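Local coordinates for protein CRISPR-associated endonuclease/helicase Cas3 (Thermus thermophilus HB8, PDB 3SK9) that cuts single-stranded DNA with its N-terminal, metal-stimulated HD nuclease domain, the part present here, and carries a C-terminal helicase/ATPase domain for CRISPR defence, at residues 123-128 with 172-177; 67-72 with 181-186; 114-119 with 150-155. All coordinates share one frame; numbering follows the deposited sequence.

Contact 1. Residues 123-128 with 172-177; sequences KEKGLP and WLLEEV
K125 sets CG anti to its carbonyl carbon (chi1 -76°) and bends again at chi2 and chi3, while E175 sends CG anti to its backbone N (chi1 -164°) and folds at chi2; between them these turns bring an ammonium group to a carboxylate. The setting is the mainly helical HD nuclease domain of Cas3, where the C-terminal end of helix 110-124 faces the flank of helix 165-181. The backbones stay well apart, with K125 CA 9.2 Å from E175 CA, and long side chains bridge the gap. K125 NZ forms a salt bridge with E175 OE1 at 2.9 Å, approaching on the syn side. E175 OE2 is the more distant oxygen and also has a long, weak ion pair with R179, one turn further along its own helix.

Behind the ammonium group, the bent aliphatic part of K125 packs on L174. The two side chains run alongside each other with opposite headings, and L174 CD2 lies 3.9 Å from K125 CD. The lysine thus has an apolar stem against a buried leucine and a polar end at the partly exposed E175. L174 also touches L73, next to the metal-binding residues H74 and D75, but its side chain remains about 12 Å from theirs.

K125 is placed where the helix closes in a Schellman motif. G126 has positive phi, and its N bonds back to K123 O at 3.0 Å. After this turn the chain runs through L127, which packs on L135, to P128, the N-cap of the next helix. In the salt bridge itself, K125 NZ lies near the plane of the E175 carboxylate, with its bond to OE1 tilted by 15°.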
# COMPACT_ATOMS: atom_id res chain seq x y z
N LYS A 123 -8.58 6.80 -10.33
CA LYS A 123 -9.66 7.22 -11.18
C LYS A 123 -9.71 6.40 -12.47
O LYS A 123 -10.80 6.10 -12.95
CB LYS A 123 -9.59 8.70 -11.48
CG LYS A 123 -9.73 9.59 -10.27
CD LYS A 123 -9.54 11.07 -10.58
CE LYS A 123 -9.23 11.81 -9.23
NZ LYS A 123 -8.62 13.10 -9.40
N GLU A 124 -8.55 6.05 -13.04
CA GLU A 124 -8.54 5.23 -14.27
C GLU A 124 -9.13 3.84 -14.00
O GLU A 124 -9.67 3.19 -14.89
CB GLU A 124 -7.11 5.03 -14.80
CG GLU A 124 -6.44 6.32 -15.34
CD GLU A 124 -4.93 6.11 -15.55
OE1 GLU A 124 -4.44 4.99 -15.31
OE2 GLU A 124 -4.25 7.07 -15.95
N LYS A 125 -8.97 3.36 -12.77
CA LYS A 125 -9.53 2.04 -12.40
C LYS A 125 -11.03 2.09 -12.17
O LYS A 125 -11.66 1.04 -12.02
CB LYS A 125 -8.88 1.52 -11.11
CG LYS A 125 -7.47 0.96 -11.28
CD LYS A 125 -7.41 -0.28 -12.17
CE LYS A 125 -7.89 -1.57 -11.52
NZ LYS A 125 -7.68 -2.75 -12.46
N GLY A 126 -11.60 3.29 -12.14
CA GLY A 126 -13.04 3.47 -12.01
C GLY A 126 -13.56 4.10 -10.71
O GLY A 126 -14.77 4.29 -10.55
N LEU A 127 -12.69 4.39 -9.74
CA LEU A 127 -13.18 5.08 -8.55
C LEU A 127 -13.57 6.52 -8.86
O LEU A 127 -12.86 7.24 -9.57
CB LEU A 127 -12.11 5.13 -7.45
CG LEU A 127 -12.03 4.12 -6.32
CD1 LEU A 127 -11.14 4.70 -5.24
CD2 LEU A 127 -13.38 3.75 -5.74
N PRO A 128 -14.68 6.98 -8.28
CA PRO A 128 -15.14 8.37 -8.45
C PRO A 128 -14.13 9.36 -7.89
O PRO A 128 -13.40 9.04 -6.92
CB PRO A 128 -16.43 8.41 -7.62
CG PRO A 128 -16.85 7.01 -7.50
CD PRO A 128 -15.61 6.20 -7.43
N TRP A 172 1.46 -0.55 -14.64
CA TRP A 172 1.75 -2.00 -14.62
C TRP A 172 1.85 -2.54 -13.19
O TRP A 172 1.25 -3.57 -12.85
CB TRP A 172 3.06 -2.27 -15.38
CG TRP A 172 3.35 -3.76 -15.65
CD1 TRP A 172 3.12 -4.46 -16.81
CD2 TRP A 172 4.00 -4.67 -14.75
NE1 TRP A 172 3.53 -5.77 -16.67
CE2 TRP A 172 4.07 -5.93 -15.41
CE3 TRP A 172 4.48 -4.56 -13.45
CZ2 TRP A 172 4.63 -7.06 -14.80
CZ3 TRP A 172 5.04 -5.67 -12.84
CH2 TRP A 172 5.09 -6.92 -13.52
N LEU A 173 2.54 -1.80 -12.33
CA LEU A 173 2.70 -2.26 -10.95
C LEU A 173 1.36 -2.30 -10.19
O LEU A 173 1.05 -3.26 -9.46
CB LEU A 173 3.66 -1.32 -10.21
CG LEU A 173 5.14 -1.53 -10.53
CD1 LEU A 173 5.92 -0.39 -10.04
CD2 LEU A 173 5.68 -2.86 -9.94
N LEU A 174 0.57 -1.24 -10.31
CA LEU A 174 -0.77 -1.27 -9.70
C LEU A 174 -1.62 -2.45 -10.20
O LEU A 174 -2.29 -3.13 -9.43
CB LEU A 174 -1.50 0.04 -10.00
CG LEU A 174 -2.92 0.05 -9.39
CD1 LEU A 174 -3.29 1.47 -9.05
CD2 LEU A 174 -3.96 -0.59 -10.36
N GLU A 175 -1.62 -2.70 -11.50
CA GLU A 175 -2.39 -3.80 -12.04
C GLU A 175 -1.86 -5.13 -11.48
O GLU A 175 -2.63 -6.02 -11.15
CB GLU A 175 -2.32 -3.74 -13.58
CG GLU A 175 -3.34 -4.54 -14.29
CD GLU A 175 -4.76 -4.14 -13.97
OE1 GLU A 175 -5.06 -2.93 -13.78
OE2 GLU A 175 -5.59 -5.08 -13.91
N GLU A 176 -0.55 -5.28 -11.33
CA GLU A 176 -0.01 -6.53 -10.80
C GLU A 176 -0.47 -6.85 -9.36
O GLU A 176 -0.71 -7.98 -9.03
CB GLU A 176 1.51 -6.51 -10.90
CG GLU A 176 2.20 -7.80 -10.55
CD GLU A 176 2.19 -8.84 -11.67
OE1 GLU A 176 1.56 -8.64 -12.73
OE2 GLU A 176 2.80 -9.91 -11.50
N VAL A 177 -0.48 -5.84 -8.50
CA VAL A 177 -0.93 -6.00 -7.13
C VAL A 177 -2.42 -6.31 -7.11
O VAL A 177 -2.82 -7.28 -6.50
CB VAL A 177 -0.64 -4.72 -6.33
CG1 VAL A 177 -1.26 -4.82 -4.92
CG2 VAL A 177 0.91 -4.52 -6.23

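Contact 2. Residues 67-72 with 181-186; sequences AAALVG and LGAPLP
A69 turns its CB against two residues of the chain leaving helix 165-181: it lies 3.7 Å from A183 CB and 4.2 Å from L181 CB. One methyl thus fits against both sides of the bend at L181-A183. While the base of its side chain sits by A69, L181 also reaches the preceding residue of helix 60-71, its CD1 branch meeting A68 CB at 4.0 Å.

The contact is wholly apolar, with no hydrogen bond between the segments. Three of its four residues are alanines, and these short side chains let the backbones come close: A69 CA is 6.2 Å from L181 CA. The bend is made by G182, whose positive phi makes it the C-prime residue of a Schellman motif; the N atoms of G182 and A183 bond back into the last turn of helix 165-181. This turn brings L181 and A183, on either side of the glycine in sequence, onto the same helix.

Further along, L185 and P186 lean on W66, so the extended segment runs obliquely back toward the earlier turns of helix 60-71. A68 also touches L38 of helix 26-43, and on another face V71 packs against that helix and helix 196-213. Just beyond G72 come H74 and D75, two of the metal-binding residues, so the contact fastens a Schellman-terminated helix to the helix that leads into the histidine-aspartate pair for which the HD fold is named.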
# COMPACT_ATOMS: atom_id res chain seq x y z
N ALA A 67 -9.10 -3.50 0.20
CA ALA A 67 -8.34 -2.67 1.13
C ALA A 67 -6.87 -3.10 1.17
O ALA A 67 -5.96 -2.25 1.21
CB ALA A 67 -8.96 -2.71 2.56
N ALA A 68 -6.63 -4.39 1.16
CA ALA A 68 -5.24 -4.88 1.16
C ALA A 68 -4.46 -4.42 -0.08
O ALA A 68 -3.29 -4.08 0.01
CB ALA A 68 -5.20 -6.47 1.25
N ALA A 69 -5.08 -4.52 -1.23
CA ALA A 69 -4.44 -4.12 -2.50
C ALA A 69 -4.15 -2.61 -2.50
O ALA A 69 -3.08 -2.16 -2.94
CB ALA A 69 -5.37 -4.44 -3.65
N LEU A 70 -5.09 -1.82 -2.00
CA LEU A 70 -4.89 -0.38 -1.95
C LEU A 70 -3.67 -0.08 -1.09
O LEU A 70 -2.83 0.75 -1.41
CB LEU A 70 -6.10 0.30 -1.30
CG LEU A 70 -7.30 0.75 -2.11
CD1 LEU A 70 -8.35 1.33 -1.11
CD2 LEU A 70 -6.88 1.78 -3.20
N VAL A 71 -3.64 -0.70 0.09
CA VAL A 71 -2.55 -0.46 1.05
C VAL A 71 -1.21 -0.90 0.44
O VAL A 71 -0.13 -0.33 0.75
CB VAL A 71 -2.87 -1.26 2.33
CG1 VAL A 71 -1.65 -1.50 3.15
CG2 VAL A 71 -4.02 -0.48 3.12
N GLY A 72 -1.26 -1.91 -0.39
CA GLY A 72 -0.03 -2.32 -1.09
C GLY A 72 0.59 -1.20 -1.94
O GLY A 72 1.76 -1.31 -2.34
N LEU A 181 -3.95 -9.98 -5.69
CA LEU A 181 -4.82 -9.98 -4.51
C LEU A 181 -6.26 -10.35 -4.83
O LEU A 181 -7.05 -10.61 -3.92
CB LEU A 181 -4.86 -8.60 -3.85
CG LEU A 181 -3.77 -8.35 -2.81
CD1 LEU A 181 -4.02 -9.09 -1.51
CD2 LEU A 181 -2.39 -8.70 -3.37
N GLY A 182 -6.61 -10.33 -6.11
CA GLY A 182 -7.97 -10.65 -6.53
C GLY A 182 -8.93 -9.58 -6.07
O GLY A 182 -10.09 -9.87 -5.77
N ALA A 183 -8.46 -8.33 -6.03
CA ALA A 183 -9.25 -7.20 -5.53
C ALA A 183 -10.34 -6.79 -6.51
O ALA A 183 -10.04 -6.51 -7.65
CB ALA A 183 -8.32 -6.02 -5.30
N PRO A 184 -11.59 -6.70 -6.04
CA PRO A 184 -12.70 -6.12 -6.81
C PRO A 184 -12.78 -4.58 -6.62
O PRO A 184 -12.37 -4.07 -5.60
CB PRO A 184 -13.92 -6.76 -6.16
CG PRO A 184 -13.50 -6.82 -4.65
CD PRO A 184 -12.02 -7.11 -4.67
N LEU A 185 -13.36 -3.87 -7.57
CA LEU A 185 -13.66 -2.45 -7.39
C LEU A 185 -14.98 -2.28 -6.63
O LEU A 185 -15.94 -3.01 -6.86
CB LEU A 185 -13.76 -1.75 -8.75
CG LEU A 185 -13.88 -0.21 -8.72
CD1 LEU A 185 -12.48 0.40 -8.51
CD2 LEU A 185 -14.57 0.35 -10.02
N PRO A 186 -15.03 -1.31 -5.73
CA PRO A 186 -16.30 -1.03 -5.03
C PRO A 186 -17.38 -0.54 -6.00
O PRO A 186 -17.06 0.18 -6.93
CB PRO A 186 -15.94 0.10 -4.07
CG PRO A 186 -14.46 -0.08 -3.84
CD PRO A 186 -13.90 -0.57 -5.15

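Contact 3. Residues 114-119 with 150-155; sequences TELFLR and EEKSRA
The carboxylate of E115 is linked to K152 by a water, which donates to E115 OE2 at 2.8 Å and accepts from K152 NZ at 3.2 Å; the other oxygen of E115, OE1, takes the backbone N-H of A147. On the far helix the guanidinium of R154 is met at its edge and in its plane by E150 OE2, a salt bridge one turn long with NE at 3.6 Å.

Direct contact between helices 110-124 and 149-161 falls to L116, whose CG stands anti to the carbonyl carbon (chi1 -67°). Its methyls fork between two residues a turn apart: CD1 presses on A155 CB at 3.5 Å, a close approach, and CD2 meets K152 CD at 4.0 Å. K152 crosses the leucine, then bends at chi3 and carries NZ on to the water. A155 is buried, touching V112 and F113 as well.

E115 OE2 and K152 NZ are 5.7 Å apart, too far for a direct salt bridge, and R119 NH1 lies 5.5 Å from the same amine. The helices are thus joined by apolar packing, with a water-mediated attraction beside it that probably offsets the nearby like charge.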
# COMPACT_ATOMS: atom_id res chain seq x y z
N THR A 114 3.40 9.23 -4.32
CA THR A 114 2.35 8.21 -4.24
C THR A 114 1.01 8.94 -4.37
O THR A 114 0.11 8.49 -5.10
CB THR A 114 2.40 7.46 -2.88
OG1 THR A 114 3.61 6.71 -2.82
CG2 THR A 114 1.15 6.50 -2.72
N GLU A 115 0.84 10.04 -3.65
CA GLU A 115 -0.45 10.73 -3.71
C GLU A 115 -0.77 11.20 -5.16
O GLU A 115 -1.88 11.00 -5.65
CB GLU A 115 -0.51 11.89 -2.71
CG GLU A 115 -1.81 12.75 -2.84
CD GLU A 115 -1.85 13.92 -1.89
OE1 GLU A 115 -0.90 14.08 -1.10
OE2 GLU A 115 -2.84 14.68 -1.93
N LEU A 116 0.19 11.84 -5.84
CA LEU A 116 -0.06 12.31 -7.22
C LEU A 116 -0.39 11.15 -8.16
O LEU A 116 -1.26 11.29 -8.99
CB LEU A 116 1.13 13.06 -7.77
CG LEU A 116 1.38 14.40 -7.06
CD1 LEU A 116 2.71 14.99 -7.56
CD2 LEU A 116 0.22 15.30 -7.33
N PHE A 117 0.34 10.05 -8.03
CA PHE A 117 0.14 8.91 -8.93
C PHE A 117 -1.24 8.32 -8.70
O PHE A 117 -1.96 8.00 -9.65
CB PHE A 117 1.20 7.81 -8.73
CG PHE A 117 2.63 8.25 -9.03
CD1 PHE A 117 2.89 9.37 -9.79
CD2 PHE A 117 3.70 7.50 -8.56
CE1 PHE A 117 4.19 9.74 -10.07
CE2 PHE A 117 5.01 7.87 -8.87
CZ PHE A 117 5.25 8.99 -9.59
N LEU A 118 -1.62 8.18 -7.42
CA LEU A 118 -2.85 7.48 -7.10
C LEU A 118 -4.07 8.32 -7.48
O LEU A 118 -5.13 7.73 -7.78
CB LEU A 118 -2.90 7.04 -5.63
CG LEU A 118 -1.95 5.89 -5.28
CD1 LEU A 118 -2.13 5.44 -3.79
CD2 LEU A 118 -2.20 4.71 -6.21
N ARG A 119 -3.96 9.66 -7.44
CA ARG A 119 -5.07 10.52 -7.83
C ARG A 119 -5.47 10.16 -9.26
O ARG A 119 -6.65 10.05 -9.59
CB ARG A 119 -4.72 12.02 -7.75
CG ARG A 119 -4.75 12.58 -6.30
CD ARG A 119 -4.24 14.03 -6.24
NE ARG A 119 -5.09 14.97 -6.98
CZ ARG A 119 -6.02 15.76 -6.43
NH1 ARG A 119 -6.26 15.72 -5.11
NH2 ARG A 119 -6.72 16.59 -7.21
N GLU A 150 3.57 23.58 -2.75
CA GLU A 150 4.99 23.58 -3.02
C GLU A 150 5.50 22.14 -3.24
O GLU A 150 6.25 21.90 -4.18
CB GLU A 150 5.74 24.28 -1.90
CG GLU A 150 7.28 24.26 -2.03
CD GLU A 150 7.85 25.01 -3.24
OE1 GLU A 150 7.10 25.72 -3.97
OE2 GLU A 150 9.07 24.89 -3.47
N GLU A 151 5.14 21.19 -2.37
CA GLU A 151 5.53 19.80 -2.62
C GLU A 151 5.06 19.31 -4.00
O GLU A 151 5.81 18.67 -4.72
CB GLU A 151 4.88 18.89 -1.57
CG GLU A 151 5.49 19.02 -0.19
CD GLU A 151 4.78 18.06 0.81
OE1 GLU A 151 3.53 18.12 0.90
OE2 GLU A 151 5.45 17.27 1.50
N LYS A 152 3.81 19.58 -4.35
CA LYS A 152 3.29 19.09 -5.62
C LYS A 152 4.00 19.78 -6.80
O LYS A 152 4.30 19.12 -7.79
CB LYS A 152 1.78 19.27 -5.70
CG LYS A 152 1.06 18.39 -4.68
CD LYS A 152 -0.43 18.40 -4.89
CE LYS A 152 -1.05 19.71 -4.44
NZ LYS A 152 -2.52 19.67 -4.63
N SER A 153 4.29 21.08 -6.67
CA SER A 153 5.04 21.79 -7.71
C SER A 153 6.40 21.14 -7.91
O SER A 153 6.81 20.93 -9.05
CB SER A 153 5.19 23.28 -7.33
OG SER A 153 6.00 23.96 -8.27
N ARG A 154 7.13 20.84 -6.83
CA ARG A 154 8.43 20.17 -6.95
C ARG A 154 8.32 18.80 -7.58
O ARG A 154 9.14 18.47 -8.43
CB ARG A 154 9.11 19.93 -5.60
CG ARG A 154 9.74 21.13 -4.98
CD ARG A 154 10.37 20.72 -3.68
NE ARG A 154 10.87 21.85 -2.93
CZ ARG A 154 11.82 21.77 -2.01
NH1 ARG A 154 12.37 20.60 -1.71
NH2 ARG A 154 12.22 22.85 -1.37
N ALA A 155 7.36 17.98 -7.15
CA ALA A 155 7.21 16.67 -7.74
C ALA A 155 6.93 16.78 -9.25
O ALA A 155 7.50 16.04 -10.06
CB ALA A 155 6.09 15.91 -7.04
O HOH W 1 -2.58 17.39 -2.41

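Overall arrangement
All three contacts lie within the Cas3 HD domain. Helix 110-124 links contacts 1 and 3, whose centres are 17 Å apart: its middle faces helix 149-161, and its end faces helix 165-181. Helix 165-181 in turn serves contact 1 at its middle turns and contact 2 at its exit. Contacts 1 and 2, with centres 10 Å apart, touch through L185 packed on the backbone of K125 and G126 and through V177 at A69. Contacts 2 and 3 do not touch; their centres are 22 Å apart. Along the chain contact 2 closes a loop holding the other two, whose segments alternate. Contacts 1 and 2 thereby gather helices near the segment bearing H74 and D75, with contact 3 farther out.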